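Local coordinates for protein HTH-type transcriptional activator ampR (Citrobacter freundii, PDB 3KOS) that regulates transcription of the beta-lactamase gene ampC as a LysR-family DNA-binding regulator, of which this chain is the effector-binding domain, at residues K13-V18 with E57-T62; S32-S37 with R197-W202; S84-P89 with I169-L174; A116-T121 with T175-G180. All coordinates share one frame; numbering follows the deposited sequence.

Contact 1 (K13-V18 with E57-T62)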
loop_
_atom_site.group_PDB
_atom_site.type_symbol
_atom_site.label_atom_id
_atom_site.label_comp_id
_atom_site.label_asym_id
_atom_site.label_seq_id
_atom_site.Cartn_x
_atom_site.Cartn_y
_atom_site.Cartn_z
ATOM N N LYS A 13 -26.033 -0.323 8.054
ATOM C CA LYS A 13 -24.624 -0.664 7.902
ATOM C C LYS A 13 -24.281 -0.982 6.454
ATOM O O LYS A 13 -25.065 -1.611 5.747
ATOM C CB LYS A 13 -24.268 -1.841 8.802
ATOM C CG LYS A 13 -22.785 -2.154 8.832
ATOM C CD LYS A 13 -22.465 -3.125 9.947
ATOM C CE LYS A 13 -20.999 -3.529 9.922
ATOM N NZ LYS A 13 -20.707 -4.524 10.987
ATOM N N LEU A 14 -23.104 -0.533 6.016
ATOM C CA LEU A 14 -22.595 -0.872 4.694
ATOM C C LEU A 14 -21.096 -1.134 4.814
ATOM O O LEU A 14 -20.355 -0.276 5.286
ATOM C CB LEU A 14 -22.855 0.266 3.709
ATOM C CG LEU A 14 -22.272 0.152 2.297
ATOM C CD1 LEU A 14 -22.790 -1.082 1.597
ATOM C CD2 LEU A 14 -22.621 1.391 1.486
ATOM N N LYS A 15 -20.664 -2.317 4.394
ATOM C CA LYS A 15 -19.265 -2.707 4.551
ATOM C C LYS A 15 -18.619 -2.859 3.183
ATOM O O LYS A 15 -19.064 -3.654 2.350
ATOM C CB LYS A 15 -19.152 -4.008 5.355
ATOM C CG LYS A 15 -17.789 -4.175 5.994
ATOM C CD LYS A 15 -17.599 -5.507 6.734
ATOM C CE LYS A 15 -16.165 -5.581 7.275
ATOM N NZ LYS A 15 -15.799 -6.917 7.840
ATOM N N ILE A 16 -17.581 -2.069 2.941
ATOM C CA ILE A 16 -16.953 -2.052 1.635
ATOM C C ILE A 16 -15.436 -2.207 1.743
ATOM O O ILE A 16 -14.793 -1.494 2.499
ATOM C CB ILE A 16 -17.279 -0.765 0.887
ATOM C CG1 ILE A 16 -18.804 -0.603 0.776
ATOM C CG2 ILE A 16 -16.649 -0.781 -0.487
ATOM C CD1 ILE A 16 -19.241 0.416 -0.245
ATOM N N GLY A 17 -14.890 -3.141 0.973
ATOM C CA GLY A 17 -13.449 -3.345 0.891
ATOM C C GLY A 17 -12.930 -2.735 -0.401
ATOM O O GLY A 17 -13.329 -3.153 -1.487
ATOM N N VAL A 18 -12.028 -1.761 -0.285
ATOM C CA VAL A 18 -11.624 -0.948 -1.426
ATOM C C VAL A 18 -10.127 -1.126 -1.712
ATOM O O VAL A 18 -9.314 -0.972 -0.810
ATOM C CB VAL A 18 -11.881 0.561 -1.141
ATOM C CG1 VAL A 18 -11.543 1.407 -2.374
ATOM C CG2 VAL A 18 -13.341 0.789 -0.740
ATOM N N GLU A 57 -14.246 -11.889 4.348
ATOM C CA GLU A 57 -14.206 -10.628 5.082
ATOM C C GLU A 57 -15.591 -10.083 5.401
ATOM O O GLU A 57 -15.716 -9.050 6.047
ATOM C CB GLU A 57 -13.386 -9.579 4.326
ATOM C CG GLU A 57 -11.911 -9.917 4.248
ATOM C CD GLU A 57 -11.054 -8.741 3.788
ATOM O OE1 GLU A 57 -11.557 -7.590 3.754
ATOM O OE2 GLU A 57 -9.870 -8.972 3.463
ATOM N N GLY A 58 -16.629 -10.792 4.964
ATOM C CA GLY A 58 -17.991 -10.350 5.202
ATOM C C GLY A 58 -18.287 -8.994 4.585
ATOM O O GLY A 58 -19.006 -8.175 5.163
ATOM N N LEU A 59 -17.754 -8.761 3.393
ATOM C CA LEU A 59 -17.991 -7.505 2.690
ATOM C C LEU A 59 -19.347 -7.468 1.995
ATOM O O LEU A 59 -19.844 -8.496 1.534
ATOM C CB LEU A 59 -16.905 -7.275 1.644
ATOM C CG LEU A 59 -15.460 -7.246 2.149
ATOM C CD1 LEU A 59 -14.516 -7.067 0.968
ATOM C CD2 LEU A 59 -15.264 -6.143 3.186
ATOM N N ASP A 60 -19.934 -6.279 1.905
ATOM C CA ASP A 60 -21.096 -6.082 1.036
ATOM C C ASP A 60 -20.639 -5.875 -0.403
ATOM O O ASP A 60 -21.087 -6.574 -1.318
ATOM C CB ASP A 60 -21.926 -4.890 1.526
ATOM C CG ASP A 60 -22.560 -5.152 2.875
ATOM O OD1 ASP A 60 -23.166 -6.236 3.034
ATOM O OD2 ASP A 60 -22.450 -4.299 3.774
ATOM N N TYR A 61 -19.729 -4.915 -0.586
ATOM C CA TYR A 61 -19.159 -4.596 -1.883
ATOM C C TYR A 61 -17.634 -4.681 -1.835
ATOM O O TYR A 61 -17.025 -4.455 -0.788
ATOM C CB TYR A 61 -19.491 -3.159 -2.269
ATOM C CG TYR A 61 -20.836 -2.946 -2.936
ATOM C CD1 TYR A 61 -21.296 -3.803 -3.930
ATOM C CD2 TYR A 61 -21.616 -1.847 -2.603
ATOM C CE1 TYR A 61 -22.522 -3.578 -4.560
ATOM C CE2 TYR A 61 -22.832 -1.622 -3.220
ATOM C CZ TYR A 61 -23.279 -2.489 -4.191
ATOM O OH TYR A 61 -24.495 -2.235 -4.797
ATOM N N THR A 62 -17.041 -4.959 -2.987
ATOM C CA THR A 62 -15.591 -4.893 -3.169
ATOM C C THR A 62 -15.293 -3.916 -4.302
ATOM O O THR A 62 -15.861 -4.024 -5.388
ATOM C CB THR A 62 -15.039 -6.262 -3.578
ATOM O OG1 THR A 62 -15.399 -7.235 -2.591
ATOM C CG2 THR A 62 -13.516 -6.215 -3.717
HETATM O O HOH W 1 -25.584 -3.044 3.320
#
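K15 meets the 57-62 segment with both its backbone and its side chain. Its N-H gives a hydrogen bond to D60 OD2 (2.7 Å), reaching that oxygen on its anti side and 18° out of the carboxylate plane; a carboxylate, not a backbone carbonyl, is the acceptor here. D60 CG lies anti to its own carbonyl carbon (chi1 -66°), beside the backbone N. K15 O accepts from D60 N (2.8 Å) and from Y61 N (3.3 Å); the latter bond, with G17 N to Y61 O (3.1 Å), forms the parallel bridge of I16 with Y61. The K15 side chain is extended beyond CG; it passes G58 O with CD at 3.4 Å and ends with NZ on E57 O (2.8 Å), at the Schellman motif that closes helix 54-57. Over G17, which has no side chain, lie both methyls of L59, CD2 coming to 3.7 Å from G17 N. On the other face I16 and Y61 run side by side, pointing the same way, with I16 CD1 at the edge of the phenol ring. Strand 12-19 lies between strands 41-48 and 61-66, L14 and I16 bonding to H44; helix 194-209 packs on L14 and I16, and its S200 binds Y61 OH, while R190 forms a salt bridge with D60.

Contact 2 (S32-S37 with R197-W202)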
loop_
_atom_site.group_PDB
_atom_site.type_symbol
_atom_site.label_atom_id
_atom_site.label_comp_id
_atom_site.label_asym_id
_atom_site.label_seq_id
_atom_site.Cartn_x
_atom_site.Cartn_y
_atom_site.Cartn_z
ATOM N N SER A 32 -16.964 12.797 1.861
ATOM C CA SER A 32 -17.818 13.778 2.520
ATOM C C SER A 32 -19.051 14.072 1.665
ATOM O O SER A 32 -20.116 14.377 2.198
ATOM C CB SER A 32 -17.053 15.064 2.871
ATOM O OG SER A 32 -16.711 15.784 1.707
ATOM N N ASP A 33 -18.915 13.966 0.346
ATOM C CA ASP A 33 -20.068 14.124 -0.537
ATOM C C ASP A 33 -21.046 12.967 -0.344
ATOM O O ASP A 33 -22.259 13.170 -0.372
ATOM C CB ASP A 33 -19.655 14.216 -2.001
ATOM C CG ASP A 33 -20.816 14.599 -2.906
ATOM O OD1 ASP A 33 -21.306 15.740 -2.772
ATOM O OD2 ASP A 33 -21.237 13.775 -3.745
ATOM N N PHE A 34 -20.523 11.751 -0.151
ATOM C CA PHE A 34 -21.396 10.619 0.155
ATOM C C PHE A 34 -22.135 10.860 1.463
ATOM O O PHE A 34 -23.337 10.608 1.560
ATOM C CB PHE A 34 -20.628 9.297 0.271
ATOM C CG PHE A 34 -21.493 8.148 0.724
ATOM C CD1 PHE A 34 -22.496 7.652 -0.103
ATOM C CD2 PHE A 34 -21.329 7.589 1.983
ATOM C CE1 PHE A 34 -23.315 6.604 0.310
ATOM C CE2 PHE A 34 -22.138 6.529 2.403
ATOM C CZ PHE A 34 -23.131 6.034 1.554
ATOM N N LYS A 35 -21.411 11.348 2.465
ATOM C CA LYS A 35 -22.013 11.622 3.769
ATOM C C LYS A 35 -23.109 12.681 3.645
ATOM O O LYS A 35 -24.168 12.574 4.275
ATOM C CB LYS A 35 -20.954 12.071 4.780
ATOM N N ARG A 36 -22.846 13.700 2.830
ATOM C CA ARG A 36 -23.853 14.729 2.552
ATOM C C ARG A 36 -25.140 14.137 1.976
ATOM O O ARG A 36 -26.239 14.479 2.414
ATOM C CB ARG A 36 -23.307 15.788 1.593
ATOM C CG ARG A 36 -24.370 16.805 1.161
ATOM C CD ARG A 36 -23.832 17.830 0.162
ATOM N NE ARG A 36 -24.873 18.811 -0.156
ATOM C CZ ARG A 36 -25.736 18.688 -1.157
ATOM N NH1 ARG A 36 -25.683 17.629 -1.960
ATOM N NH2 ARG A 36 -26.662 19.626 -1.354
ATOM N N SER A 37 -25.010 13.244 1.002
ATOM C CA SER A 37 -26.186 12.687 0.334
ATOM C C SER A 37 -26.910 11.601 1.123
ATOM O O SER A 37 -28.118 11.457 0.997
ATOM C CB SER A 37 -25.819 12.142 -1.047
ATOM O OG SER A 37 -25.467 13.188 -1.930
ATOM N N ARG A 197 -27.475 -0.128 -2.791
ATOM C CA ARG A 197 -27.970 0.489 -4.013
ATOM C C ARG A 197 -27.684 1.982 -3.991
ATOM O O ARG A 197 -27.321 2.570 -5.009
ATOM C CB ARG A 197 -29.480 0.235 -4.196
ATOM C CG ARG A 197 -29.827 -1.184 -4.636
ATOM C CD ARG A 197 -31.345 -1.343 -4.939
ATOM N NE ARG A 197 -32.129 -1.378 -3.709
ATOM C CZ ARG A 197 -32.346 -2.484 -3.004
ATOM N NH1 ARG A 197 -31.851 -3.638 -3.422
ATOM N NH2 ARG A 197 -33.059 -2.444 -1.884
ATOM N N GLU A 198 -27.861 2.595 -2.829
ATOM C CA GLU A 198 -27.644 4.028 -2.693
ATOM C C GLU A 198 -26.181 4.409 -2.855
ATOM O O GLU A 198 -25.850 5.359 -3.565
ATOM C CB GLU A 198 -28.219 4.522 -1.367
ATOM C CG GLU A 198 -29.750 4.579 -1.435
ATOM C CD GLU A 198 -30.423 4.857 -0.116
ATOM O OE1 GLU A 198 -29.757 4.789 0.937
ATOM O OE2 GLU A 198 -31.643 5.132 -0.135
ATOM N N PHE A 199 -25.300 3.662 -2.203
ATOM C CA PHE A 199 -23.875 3.911 -2.372
ATOM C C PHE A 199 -23.434 3.744 -3.833
ATOM O O PHE A 199 -22.702 4.575 -4.362
ATOM C CB PHE A 199 -23.048 3.010 -1.460
ATOM C CG PHE A 199 -21.565 3.211 -1.614
ATOM C CD1 PHE A 199 -20.849 2.460 -2.526
ATOM C CD2 PHE A 199 -20.905 4.181 -0.874
ATOM C CE1 PHE A 199 -19.479 2.646 -2.684
ATOM C CE2 PHE A 199 -19.537 4.378 -1.030
ATOM C CZ PHE A 199 -18.825 3.603 -1.934
ATOM N N SER A 200 -23.870 2.665 -4.479
ATOM C CA SER A 200 -23.511 2.424 -5.881
ATOM C C SER A 200 -23.996 3.534 -6.788
ATOM O O SER A 200 -23.267 3.986 -7.673
ATOM C CB SER A 200 -24.110 1.115 -6.390
ATOM O OG SER A 200 -23.516 0.025 -5.741
ATOM N N ARG A 201 -25.244 3.954 -6.590
ATOM C CA ARG A 201 -25.793 5.036 -7.399
ATOM C C ARG A 201 -25.024 6.329 -7.171
ATOM O O ARG A 201 -24.720 7.055 -8.121
ATOM C CB ARG A 201 -27.286 5.259 -7.108
ATOM C CG ARG A 201 -28.199 4.132 -7.567
ATOM C CD ARG A 201 -29.658 4.604 -7.716
ATOM N NE ARG A 201 -30.185 5.224 -6.500
ATOM C CZ ARG A 201 -31.023 4.631 -5.648
ATOM N NH1 ARG A 201 -31.453 3.391 -5.877
ATOM N NH2 ARG A 201 -31.441 5.285 -4.573
ATOM N N TRP A 202 -24.718 6.623 -5.912
ATOM C CA TRP A 202 -23.974 7.835 -5.595
ATOM C C TRP A 202 -22.604 7.842 -6.280
ATOM O O TRP A 202 -22.196 8.842 -6.878
ATOM C CB TRP A 202 -23.770 7.977 -4.090
ATOM C CG TRP A 202 -22.706 8.985 -3.781
ATOM C CD1 TRP A 202 -22.840 10.346 -3.792
ATOM C CD2 TRP A 202 -21.340 8.717 -3.445
ATOM N NE1 TRP A 202 -21.645 10.939 -3.476
ATOM C CE2 TRP A 202 -20.705 9.963 -3.263
ATOM C CE3 TRP A 202 -20.592 7.544 -3.278
ATOM C CZ2 TRP A 202 -19.355 10.071 -2.918
ATOM C CZ3 TRP A 202 -19.245 7.652 -2.936
ATOM C CH2 TRP A 202 -18.643 8.906 -2.766
#
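F34, F199 and W202 form an aromatic cluster between helix 20-37 and helix 194-209, two helices of the alpha/beta fold of this LysR-type effector domain. The local axes approach to 10.9 Å, with N-to-C directions 128° apart, a separation bridged by large rings. F34 can be followed outward. Its CB sits over the face of the six-membered ring of W202, 3.5 Å from the centroid, a CH-pi contact. CG lies anti to the backbone N and is 4.1 Å from W202 CE3. CD1 comes to 3.7 Å from W202 CD2, which is at the edge of the phenyl ring and near its plane; the two ring planes are 59° apart. Further out, CE1 meets F199 CD2 at 3.6 Å and CZ meets the same atom slightly farther off: the edge of F199 is turned to a face of F34 in an edge-to-face pair with centroids 5.2 Å apart. I41 and L43 of strand 41-48 also touch F34, placing the cluster between helices and sheet. The polar edge of the indole is satisfied from helix 20-37, where W202 NE1 donates to D33 OD2 at 2.9 Å, nearly straight at 166° and close to the indole plane.

Contact 3 (S84-P89 with I169-L174)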
loop_
_atom_site.group_PDB
_atom_site.type_symbol
_atom_site.label_atom_id
_atom_site.label_comp_id
_atom_site.label_asym_id
_atom_site.label_seq_id
_atom_site.Cartn_x
_atom_site.Cartn_y
_atom_site.Cartn_z
ATOM N N SER A 84 0.458 4.714 -17.512
ATOM C CA SER A 84 1.559 5.330 -18.228
ATOM C C SER A 84 2.765 5.371 -17.288
ATOM O O SER A 84 2.605 5.267 -16.069
ATOM C CB SER A 84 1.140 6.740 -18.662
ATOM O OG SER A 84 2.018 7.277 -19.634
ATOM N N PRO A 85 3.980 5.491 -17.844
ATOM C CA PRO A 85 5.152 5.595 -16.975
ATOM C C PRO A 85 5.069 6.817 -16.070
ATOM O O PRO A 85 4.551 7.853 -16.480
ATOM C CB PRO A 85 6.305 5.744 -17.966
ATOM C CG PRO A 85 5.848 4.959 -19.161
ATOM C CD PRO A 85 4.354 5.221 -19.250
ATOM N N LEU A 86 5.566 6.669 -14.847
ATOM C CA LEU A 86 5.553 7.740 -13.859
ATOM C C LEU A 86 6.856 7.672 -13.095
ATOM O O LEU A 86 7.259 6.596 -12.675
ATOM C CB LEU A 86 4.397 7.538 -12.876
ATOM C CG LEU A 86 2.989 7.653 -13.455
ATOM C CD1 LEU A 86 1.975 7.100 -12.462
ATOM C CD2 LEU A 86 2.666 9.106 -13.808
ATOM N N CYS A 87 7.516 8.815 -12.900
ATOM C CA CYS A 87 8.805 8.800 -12.229
ATOM C C CYS A 87 9.087 10.131 -11.535
ATOM O O CYS A 87 8.343 11.102 -11.702
ATOM C CB CYS A 87 9.927 8.458 -13.218
ATOM S SG CYS A 87 10.119 9.721 -14.501
ATOM N N SER A 88 10.145 10.160 -10.730
ATOM C CA SER A 88 10.506 11.387 -10.033
ATOM C C SER A 88 10.968 12.420 -11.046
ATOM O O SER A 88 11.439 12.062 -12.127
ATOM C CB SER A 88 11.616 11.129 -9.024
ATOM O OG SER A 88 12.811 10.726 -9.670
ATOM N N PRO A 89 10.838 13.708 -10.699
ATOM C CA PRO A 89 11.342 14.762 -11.582
ATOM C C PRO A 89 12.821 14.555 -11.897
ATOM O O PRO A 89 13.264 14.856 -13.007
ATOM C CB PRO A 89 11.128 16.038 -10.757
ATOM C CG PRO A 89 9.985 15.708 -9.845
ATOM C CD PRO A 89 10.200 14.258 -9.485
ATOM N N ILE A 169 5.767 13.584 -8.614
ATOM C CA ILE A 169 5.928 12.626 -9.694
ATOM C C ILE A 169 5.578 13.277 -11.028
ATOM O O ILE A 169 4.776 14.221 -11.080
ATOM C CB ILE A 169 5.054 11.357 -9.459
ATOM C CG1 ILE A 169 5.766 10.107 -9.978
ATOM C CG2 ILE A 169 3.702 11.495 -10.106
ATOM C CD1 ILE A 169 6.797 9.549 -9.023
ATOM N N VAL A 170 6.164 12.745 -12.094
ATOM C CA VAL A 170 6.007 13.267 -13.448
ATOM C C VAL A 170 5.567 12.164 -14.413
ATOM O O VAL A 170 5.960 11.011 -14.263
ATOM C CB VAL A 170 7.359 13.839 -13.951
ATOM C CG1 VAL A 170 7.307 14.147 -15.431
ATOM C CG2 VAL A 170 7.735 15.081 -13.155
ATOM N N GLN A 171 4.755 12.525 -15.401
ATOM C CA GLN A 171 4.356 11.594 -16.452
ATOM C C GLN A 171 5.091 12.008 -17.719
ATOM O O GLN A 171 4.647 12.912 -18.422
ATOM C CB GLN A 171 2.839 11.655 -16.678
ATOM C CG GLN A 171 2.295 10.629 -17.688
ATOM C CD GLN A 171 0.834 10.863 -18.067
ATOM O OE1 GLN A 171 0.079 11.515 -17.340
ATOM N NE2 GLN A 171 0.436 10.340 -19.218
ATOM N N PRO A 172 6.225 11.361 -18.011
ATOM C CA PRO A 172 7.037 11.872 -19.124
ATOM C C PRO A 172 6.397 11.699 -20.500
ATOM O O PRO A 172 6.732 12.458 -21.413
ATOM C CB PRO A 172 8.325 11.053 -19.027
ATOM C CG PRO A 172 7.940 9.817 -18.243
ATOM C CD PRO A 172 6.907 10.287 -17.270
ATOM N N PHE A 173 5.504 10.727 -20.657
ATOM C CA PHE A 173 4.920 10.448 -21.969
ATOM C C PHE A 173 3.399 10.421 -21.965
ATOM O O PHE A 173 2.781 10.033 -20.984
ATOM C CB PHE A 173 5.474 9.139 -22.526
ATOM C CG PHE A 173 6.960 9.138 -22.646
ATOM C CD1 PHE A 173 7.582 9.928 -23.606
ATOM C CD2 PHE A 173 7.742 8.389 -21.780
ATOM C CE1 PHE A 173 8.960 9.956 -23.709
ATOM C CE2 PHE A 173 9.110 8.412 -21.882
ATOM C CZ PHE A 173 9.723 9.199 -22.848
ATOM N N LEU A 174 2.807 10.831 -23.081
ATOM C CA LEU A 174 1.361 10.938 -23.195
ATOM C C LEU A 174 0.682 9.582 -23.345
ATOM O O LEU A 174 -0.466 9.414 -22.937
ATOM C CB LEU A 174 0.994 11.818 -24.387
ATOM C CG LEU A 174 1.347 13.294 -24.229
ATOM C CD1 LEU A 174 0.938 14.082 -25.474
ATOM C CD2 LEU A 174 0.674 13.856 -22.985
HETATM O O HOH W 2 4.619 8.584 -19.151
#
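C87 and V170 make a single antiparallel bridge of the hydrogen-bonded kind, C87 N to V170 O at 3.0 Å and V170 N to C87 O at 2.8 Å, with L86 CA adding a CA-H...O contact to V170 O. Beside this bridge, I169 lays CG1 against C87 O (3.3 Å) and carries CD1 on over the C87 carbonyl carbon; L86 CB touches the same CG1. L143 of helix 139-147 packs on both L86 and I169. V170 CG2 reaches P89 CA at 3.9 Å, where S88, as N-cap, starts helix 89-92. The bridge ties the end of strand 73-86, a strand of the mixed central sheet of this LysR-type effector domain, to the irregular chain that leads from helix 161-165 to strand 181-187. Past L86 and Q171 a water links the chains: it donates to S84 OG and to P85 O (2.8 Å) and accepts from F173 N. P172 CD lies 3.5 Å from P85 O. Q171 CB touches L86 CD2 (3.8 Å); the chain beyond, CG anti to the backbone N (chi1 -175°), is extended, and its NE2 donates to F173 O at 3.0 Å. S84 OG itself hydrogen-bonds to T175 O.

Contact 4 (A116-T121 with T175-G180). Unlike the reference sequence in segment 116-121: T121 (reference Ala).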
loop_
_atom_site.group_PDB
_atom_site.type_symbol
_atom_site.label_atom_id
_atom_site.label_comp_id
_atom_site.label_asym_id
_atom_site.label_seq_id
_atom_site.Cartn_x
_atom_site.Cartn_y
_atom_site.Cartn_z
ATOM N N ALA A 116 6.301 -4.720 -21.165
ATOM C CA ALA A 116 6.355 -5.239 -22.525
ATOM C C ALA A 116 5.239 -4.612 -23.358
ATOM O O ALA A 116 5.459 -4.191 -24.493
ATOM C CB ALA A 116 6.234 -6.758 -22.524
ATOM N N LEU A 117 4.047 -4.526 -22.781
ATOM C CA LEU A 117 2.898 -3.990 -23.502
ATOM C C LEU A 117 3.011 -2.491 -23.756
ATOM O O LEU A 117 2.690 -2.027 -24.846
ATOM C CB LEU A 117 1.590 -4.328 -22.783
ATOM C CG LEU A 117 1.294 -5.833 -22.749
ATOM C CD1 LEU A 117 0.188 -6.168 -21.762
ATOM C CD2 LEU A 117 0.946 -6.349 -24.147
ATOM N N TRP A 118 3.464 -1.723 -22.766
ATOM C CA TRP A 118 3.609 -0.285 -22.995
ATOM C C TRP A 118 4.673 0.013 -24.053
ATOM O O TRP A 118 4.448 0.818 -24.960
ATOM C CB TRP A 118 3.908 0.484 -21.698
ATOM C CG TRP A 118 3.798 1.953 -21.887
ATOM C CD1 TRP A 118 2.660 2.711 -21.802
ATOM C CD2 TRP A 118 4.851 2.850 -22.230
ATOM N NE1 TRP A 118 2.947 4.025 -22.061
ATOM C CE2 TRP A 118 4.286 4.137 -22.334
ATOM C CE3 TRP A 118 6.224 2.694 -22.457
ATOM C CZ2 TRP A 118 5.045 5.257 -22.653
ATOM C CZ3 TRP A 118 6.974 3.808 -22.776
ATOM C CH2 TRP A 118 6.385 5.069 -22.871
HETATM N N MSE A 119 5.839 -0.620 -23.917
HETATM C CA MSE A 119 6.911 -0.467 -24.895
HETATM C C MSE A 119 6.412 -0.838 -26.291
HETATM O O MSE A 119 6.636 -0.106 -27.247
HETATM C CB MSE A 119 8.115 -1.343 -24.525
HETATM C CG MSE A 119 8.875 -0.861 -23.291
HETATM SE SE MSE A 119 9.619 0.930 -23.571
HETATM C CE MSE A 119 10.478 1.207 -21.820
ATOM N N GLN A 120 5.753 -1.987 -26.394
ATOM C CA GLN A 120 5.214 -2.457 -27.671
ATOM C C GLN A 120 4.295 -1.398 -28.297
ATOM O O GLN A 120 4.382 -1.114 -29.493
ATOM C CB GLN A 120 4.468 -3.776 -27.459
ATOM C CG GLN A 120 3.777 -4.337 -28.692
ATOM C CD GLN A 120 3.015 -5.629 -28.414
ATOM O OE1 GLN A 120 1.976 -5.630 -27.745
ATOM N NE2 GLN A 120 3.522 -6.736 -28.944
ATOM N N THR A 121 3.440 -0.793 -27.474
ATOM C CA THR A 121 2.495 0.229 -27.928
ATOM C C THR A 121 3.177 1.470 -28.485
ATOM O O THR A 121 2.678 2.088 -29.429
ATOM C CB THR A 121 1.537 0.640 -26.782
ATOM O OG1 THR A 121 0.766 -0.500 -26.386
ATOM C CG2 THR A 121 0.604 1.756 -27.207
ATOM N N THR A 175 1.382 8.627 -23.950
ATOM C CA THR A 175 0.775 7.345 -24.297
ATOM C C THR A 175 0.378 6.531 -23.077
ATOM O O THR A 175 1.169 6.347 -22.155
ATOM C CB THR A 175 1.696 6.489 -25.196
ATOM O OG1 THR A 175 1.950 7.185 -26.420
ATOM C CG2 THR A 175 1.035 5.151 -25.512
ATOM N N GLN A 176 -0.861 6.046 -23.087
ATOM C CA GLN A 176 -1.387 5.249 -21.988
ATOM C C GLN A 176 -1.929 3.921 -22.505
ATOM O O GLN A 176 -2.381 3.838 -23.646
ATOM C CB GLN A 176 -2.529 5.991 -21.314
ATOM C CG GLN A 176 -2.198 7.377 -20.835
ATOM C CD GLN A 176 -3.416 8.071 -20.292
ATOM O OE1 GLN A 176 -3.483 8.394 -19.105
ATOM N NE2 GLN A 176 -4.406 8.286 -21.152
ATOM N N ILE A 177 -1.905 2.890 -21.663
ATOM C CA ILE A 177 -2.487 1.597 -22.025
ATOM C C ILE A 177 -3.585 1.198 -21.037
ATOM O O ILE A 177 -3.599 1.657 -19.895
ATOM C CB ILE A 177 -1.428 0.476 -22.106
ATOM C CG1 ILE A 177 -0.679 0.333 -20.777
ATOM C CG2 ILE A 177 -0.441 0.745 -23.244
ATOM C CD1 ILE A 177 0.282 -0.855 -20.726
ATOM N N ASP A 178 -4.497 0.337 -21.486
ATOM C CA ASP A 178 -5.599 -0.147 -20.661
ATOM C C ASP A 178 -5.422 -1.635 -20.405
ATOM O O ASP A 178 -5.553 -2.446 -21.320
ATOM C CB ASP A 178 -6.928 0.115 -21.380
ATOM C CG ASP A 178 -8.143 -0.385 -20.606
ATOM O OD1 ASP A 178 -7.997 -1.088 -19.584
ATOM O OD2 ASP A 178 -9.272 -0.068 -21.036
ATOM N N LEU A 179 -5.092 -1.989 -19.166
ATOM C CA LEU A 179 -4.977 -3.386 -18.779
ATOM C C LEU A 179 -6.008 -3.718 -17.702
ATOM O O LEU A 179 -5.895 -4.730 -17.009
ATOM C CB LEU A 179 -3.564 -3.693 -18.271
ATOM C CG LEU A 179 -2.459 -3.442 -19.301
ATOM C CD1 LEU A 179 -1.080 -3.789 -18.734
ATOM C CD2 LEU A 179 -2.739 -4.237 -20.566
ATOM N N GLY A 180 -7.013 -2.858 -17.574
ATOM C CA GLY A 180 -8.049 -3.036 -16.572
ATOM C C GLY A 180 -8.657 -1.712 -16.149
ATOM O O GLY A 180 -8.128 -0.645 -16.475
#
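W118 and I177 form the close-fitting centre of this contact, their side chains crossing at about a right angle. W118 CG lies anti to its backbone N (chi1 -169°), and the end of the side chain comes nearer to the 175-180 chain than its base. There NE1 donates to T175 O at 2.9 Å, almost straight at 173° and in the plane of the ring, although the donor stands well above the plane of the carbonyl it meets. T175 O also has S84 as a partner. I177 divides its branches: CG2 approaches W118 CD1 at 3.9 Å and T121 OG1 at 3.6 Å, while CD1 turns in over W118 N and CB. P85 and I101 also pack on W118; both W118 and I177 are buried.

Toward either end the contact thins. L117 and L179, both partly exposed, touch by methyls, CD1 to CD2 at 3.7 Å. T121, which differs from the reference sequence and is exposed, meets T175 only through CG2 to CG2 (3.8 Å); its OG1 turns back to L117 O (2.9 Å), reaching that oxygen from the face opposite T121 N. T175 OG1 binds a glycerol, probably from the crystallisation liquor. Past the contact, D178 OD1 accepts from G180 N in an Asx turn just before strand 181-187. The whole is a helix, 114-121, packed against an irregular chain, I177 of which hydrogen-bonds to M83 of strand 73-86, within the LysR substrate-binding fold.

In the fold
The contacts fall into two pairs on opposite sides of the chain's centre, as in the two-lobed periplasmic-binding-protein-like fold. Helix 194-209, one partner of contact 2, packs on the strands of contact 1: I16 CD1 lies 3.3 Å from F199 CE1. Contacts 3 and 4 use successive parts of one loop, 169-174 and 175-180, and meet where P85 CD lies 3.3 Å from W118 CE2. Centres of contacts 1 and 3 are about 33 Å apart, yet both reach the mixed sheet. Contact 2 is buried and largely aromatic; the other three are only partly buried. Contact 1 relies on strand pairing plus charged side chains; contact 3 combines one bridge, a water and apolar contacts; contact 4 joins an indole N-H bond to aliphatic packing.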